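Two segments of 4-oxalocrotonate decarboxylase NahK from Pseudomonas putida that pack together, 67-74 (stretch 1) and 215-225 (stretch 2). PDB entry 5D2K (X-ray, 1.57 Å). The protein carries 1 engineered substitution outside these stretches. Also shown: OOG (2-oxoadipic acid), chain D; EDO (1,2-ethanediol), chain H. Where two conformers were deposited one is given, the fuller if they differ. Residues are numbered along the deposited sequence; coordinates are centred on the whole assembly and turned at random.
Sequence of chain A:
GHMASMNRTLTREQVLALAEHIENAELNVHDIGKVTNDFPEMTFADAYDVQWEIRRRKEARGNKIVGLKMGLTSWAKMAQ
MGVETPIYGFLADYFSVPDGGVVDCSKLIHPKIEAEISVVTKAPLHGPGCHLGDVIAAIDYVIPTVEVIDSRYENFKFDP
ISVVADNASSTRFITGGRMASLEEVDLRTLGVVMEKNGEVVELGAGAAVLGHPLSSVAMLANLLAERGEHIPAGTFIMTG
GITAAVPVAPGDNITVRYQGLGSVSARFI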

# COMPACT_ATOMS: atom_id res chain seq x y z
N GLY A 67 3.88 2.74 8.99
CA GLY A 67 2.47 2.56 8.67
C GLY A 67 2.14 1.25 8.00
O GLY A 67 2.98 0.37 7.87
N LEU A 68 0.88 1.12 7.58
CA LEU A 68 0.39 -0.05 6.87
C LEU A 68 -0.35 0.40 5.61
O LEU A 68 -0.80 1.54 5.55
CB LEU A 68 -0.57 -0.87 7.76
CG LEU A 68 -0.00 -1.41 9.07
CD1 LEU A 68 -1.14 -1.95 9.94
CD2 LEU A 68 1.06 -2.47 8.80
N LYS A 69 -0.45 -0.48 4.61
CA LYS A 69 -1.26 -0.18 3.43
C LYS A 69 -2.23 -1.31 3.13
O LYS A 69 -1.97 -2.47 3.41
CB LYS A 69 -0.40 0.14 2.19
CG LYS A 69 0.77 -0.79 1.87
CD LYS A 69 0.43 -1.96 0.95
CE LYS A 69 -0.11 -1.52 -0.41
NZ LYS A 69 0.87 -1.33 -1.55
N MET A 70 -3.39 -0.93 2.61
CA MET A 70 -4.34 -1.89 2.04
C MET A 70 -4.24 -1.83 0.53
O MET A 70 -4.11 -0.74 -0.05
CB MET A 70 -5.76 -1.57 2.50
CG MET A 70 -6.02 -2.00 3.94
SD MET A 70 -6.17 -3.78 4.12
CE MET A 70 -7.69 -4.07 3.24
N GLY A 71 -4.29 -3.00 -0.10
CA GLY A 71 -4.22 -3.08 -1.54
C GLY A 71 -5.36 -3.87 -2.14
O GLY A 71 -5.96 -4.72 -1.47
N LEU A 72 -5.64 -3.59 -3.41
CA LEU A 72 -6.69 -4.26 -4.16
C LEU A 72 -8.03 -4.09 -3.46
O LEU A 72 -8.73 -5.06 -3.14
CB LEU A 72 -6.35 -5.74 -4.36
CG LEU A 72 -4.93 -5.93 -4.90
CD1 LEU A 72 -4.63 -7.39 -5.13
CD2 LEU A 72 -4.70 -5.10 -6.18
N THR A 73 -8.38 -2.84 -3.22
CA THR A 73 -9.60 -2.50 -2.50
C THR A 73 -10.61 -1.82 -3.42
O THR A 73 -11.76 -1.61 -3.05
CB THR A 73 -9.32 -1.57 -1.30
OG1 THR A 73 -8.65 -0.38 -1.74
CG2 THR A 73 -8.46 -2.28 -0.27
N SER A 74 -10.17 -1.45 -4.61
CA SER A 74 -11.03 -0.75 -5.56
C SER A 74 -11.26 -1.60 -6.80
O SER A 74 -10.41 -2.42 -7.16
CB SER A 74 -10.44 0.61 -5.96
OG SER A 74 -9.29 0.47 -6.78
N SER A 215 -14.04 1.69 5.38
CA SER A 215 -14.31 0.25 5.34
C SER A 215 -13.02 -0.53 5.11
O SER A 215 -12.89 -1.68 5.52
CB SER A 215 -15.33 -0.10 4.25
OG SER A 215 -16.62 0.42 4.59
N SER A 216 -12.07 0.10 4.42
CA SER A 216 -10.77 -0.50 4.23
C SER A 216 -10.02 -0.64 5.55
O SER A 216 -9.34 -1.65 5.80
CB SER A 216 -9.96 0.34 3.24
OG SER A 216 -8.72 -0.28 2.95
N VAL A 217 -10.14 0.38 6.41
CA VAL A 217 -9.55 0.36 7.74
C VAL A 217 -10.17 -0.78 8.57
O VAL A 217 -9.45 -1.51 9.26
CB VAL A 217 -9.73 1.72 8.47
CG1 VAL A 217 -9.17 1.65 9.89
CG2 VAL A 217 -9.06 2.84 7.69
N ALA A 218 -11.49 -0.92 8.52
CA ALA A 218 -12.15 -2.01 9.24
C ALA A 218 -11.65 -3.36 8.73
O ALA A 218 -11.34 -4.26 9.51
CB ALA A 218 -13.69 -1.91 9.09
N MET A 219 -11.54 -3.48 7.41
CA MET A 219 -11.07 -4.72 6.82
C MET A 219 -9.64 -5.04 7.26
O MET A 219 -9.32 -6.19 7.55
CB MET A 219 -11.16 -4.68 5.30
CG MET A 219 -10.77 -5.99 4.67
SD MET A 219 -11.02 -6.02 2.90
CE MET A 219 -12.81 -5.94 2.84
N LEU A 220 -8.79 -4.02 7.31
CA LEU A 220 -7.41 -4.22 7.77
C LEU A 220 -7.39 -4.78 9.20
O LEU A 220 -6.64 -5.71 9.49
CB LEU A 220 -6.62 -2.91 7.68
CG LEU A 220 -5.19 -2.89 8.24
CD1 LEU A 220 -4.31 -3.89 7.49
CD2 LEU A 220 -4.62 -1.49 8.14
N ALA A 221 -8.22 -4.22 10.08
CA ALA A 221 -8.28 -4.73 11.45
C ALA A 221 -8.66 -6.20 11.45
O ALA A 221 -8.07 -7.01 12.18
CB ALA A 221 -9.27 -3.90 12.30
N ASN A 222 -9.63 -6.55 10.62
CA ASN A 222 -10.10 -7.93 10.57
C ASN A 222 -9.04 -8.88 9.99
O ASN A 222 -8.86 -9.98 10.51
CB ASN A 222 -11.41 -8.00 9.78
CG ASN A 222 -12.55 -7.32 10.54
OD1 ASN A 222 -12.52 -7.28 11.77
ND2 ASN A 222 -13.52 -6.78 9.82
N LEU A 223 -8.32 -8.43 8.97
CA LEU A 223 -7.25 -9.26 8.40
C LEU A 223 -6.12 -9.48 9.41
O LEU A 223 -5.59 -10.60 9.55
CB LEU A 223 -6.69 -8.61 7.12
CG LEU A 223 -7.64 -8.63 5.92
CD1 LEU A 223 -7.12 -7.76 4.78
CD2 LEU A 223 -7.83 -10.07 5.46
N LEU A 224 -5.76 -8.43 10.13
CA LEU A 224 -4.69 -8.52 11.11
C LEU A 224 -5.08 -9.46 12.24
O LEU A 224 -4.23 -10.19 12.75
CB LEU A 224 -4.33 -7.13 11.66
CG LEU A 224 -3.56 -6.21 10.71
CD1 LEU A 224 -3.55 -4.79 11.28
CD2 LEU A 224 -2.13 -6.70 10.51
N ALA A 225 -6.36 -9.46 12.61
CA ALA A 225 -6.84 -10.30 13.71
C ALA A 225 -6.64 -11.79 13.43
O ALA A 225 -6.53 -12.59 14.37
CB ALA A 225 -8.31 -10.00 13.99
C2 OOG D . -0.37 -4.47 -5.39
C3 OOG D . -0.50 -3.18 -4.60
C4 OOG D . -1.96 -2.80 -4.44
C6 OOG D . -3.42 -0.68 -4.04
O4 OOG D . -3.53 0.48 -3.57
O3 OOG D . -4.37 -1.21 -4.67
C5 OOG D . -2.11 -1.41 -3.87
C1 OOG D . -0.10 -4.16 -6.85
O1 OOG D . 0.98 -4.51 -7.40
O2 OOG D . -0.98 -3.55 -7.52
O5 OOG D . -1.23 -0.85 -3.26
C1 EDO H . -3.52 -12.45 7.47
O1 EDO H . -3.30 -11.42 8.47
C2 EDO H . -4.73 -12.12 6.60
O2 EDO H . -5.18 -13.30 5.92

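Part of a strand, 67-71, lies across the helical stretch 215-225, with 106° between their N-to-C directions and 9.2 Å between their axes at closest approach. No hydrogen bond passes between the two stretches, so the contact rests on side-chain packing, with 346 Å² buried over both sides. The first rule is alternation: along the strand, every second side chain faces the helix.

Gly67, the first residue of the stretch, has no part in the contact. Leu68 points toward the helix, and Leu68 CD1 serves two partners one helical turn apart, lying 3.9 Å from Leu220 CD2 and 4.0 Å from Leu224 CD1. Branched aliphatic chains suit this buried corner, where methyl meets methyl and no polar group needs a partner.

Lys69 points away. Lys69 NZ donates a hydrogen bond to O5 of 2-oxoadipic acid at 2.8 Å, so one strand carries a greasy face for the helix and a polar face for the ligand.

Met70 is the centre of the contact, with 112 Å² covered by the helix, more than any other residue here. Met70 CA is 6.9 Å from Leu220 CA, the nearest such pair across the stretches. All three chi angles are m, folding the chain so that it lies against the helix: Met70 CB sits 3.3 Å from Ser216 OG, Met70 SD 3.7 Å from Leu220 CB, and the terminal Met70 CE reaches both Met219 SD at 3.9 Å and Leu223 CD1 at 4.0 Å. A long, unbranched, flexible side chain can thus touch four residues on one helical face. Ser216 is small enough to let the strand's CB come close, and its OG finds its hydrogen bonding elsewhere in the structure.

Gly71 has no side chain. A CB there would point away from the helix and clash with C4 of 2-oxoadipic acid, at 2.8 Å; without one, Gly71 CA can approach ligand C5 to 3.6 Å. Leu72, beyond the strand, is out of the helix's reach, but Leu72 N donates a well-aligned hydrogen bond to ligand O3 at 3.0 Å.

Thr73 brings the chain back to the helix for a last, small contact, Thr73 CG2 lying 3.8 Å from Ser216 OG, while its own OG1 is hydrogen-bonded elsewhere. Ser74 leaves the contact and caps the helix that follows.

On the other side, Ser216, Met219, Leu220, Leu223 and Leu224 recur at the three- and four-residue steps that place side chains on one helical face.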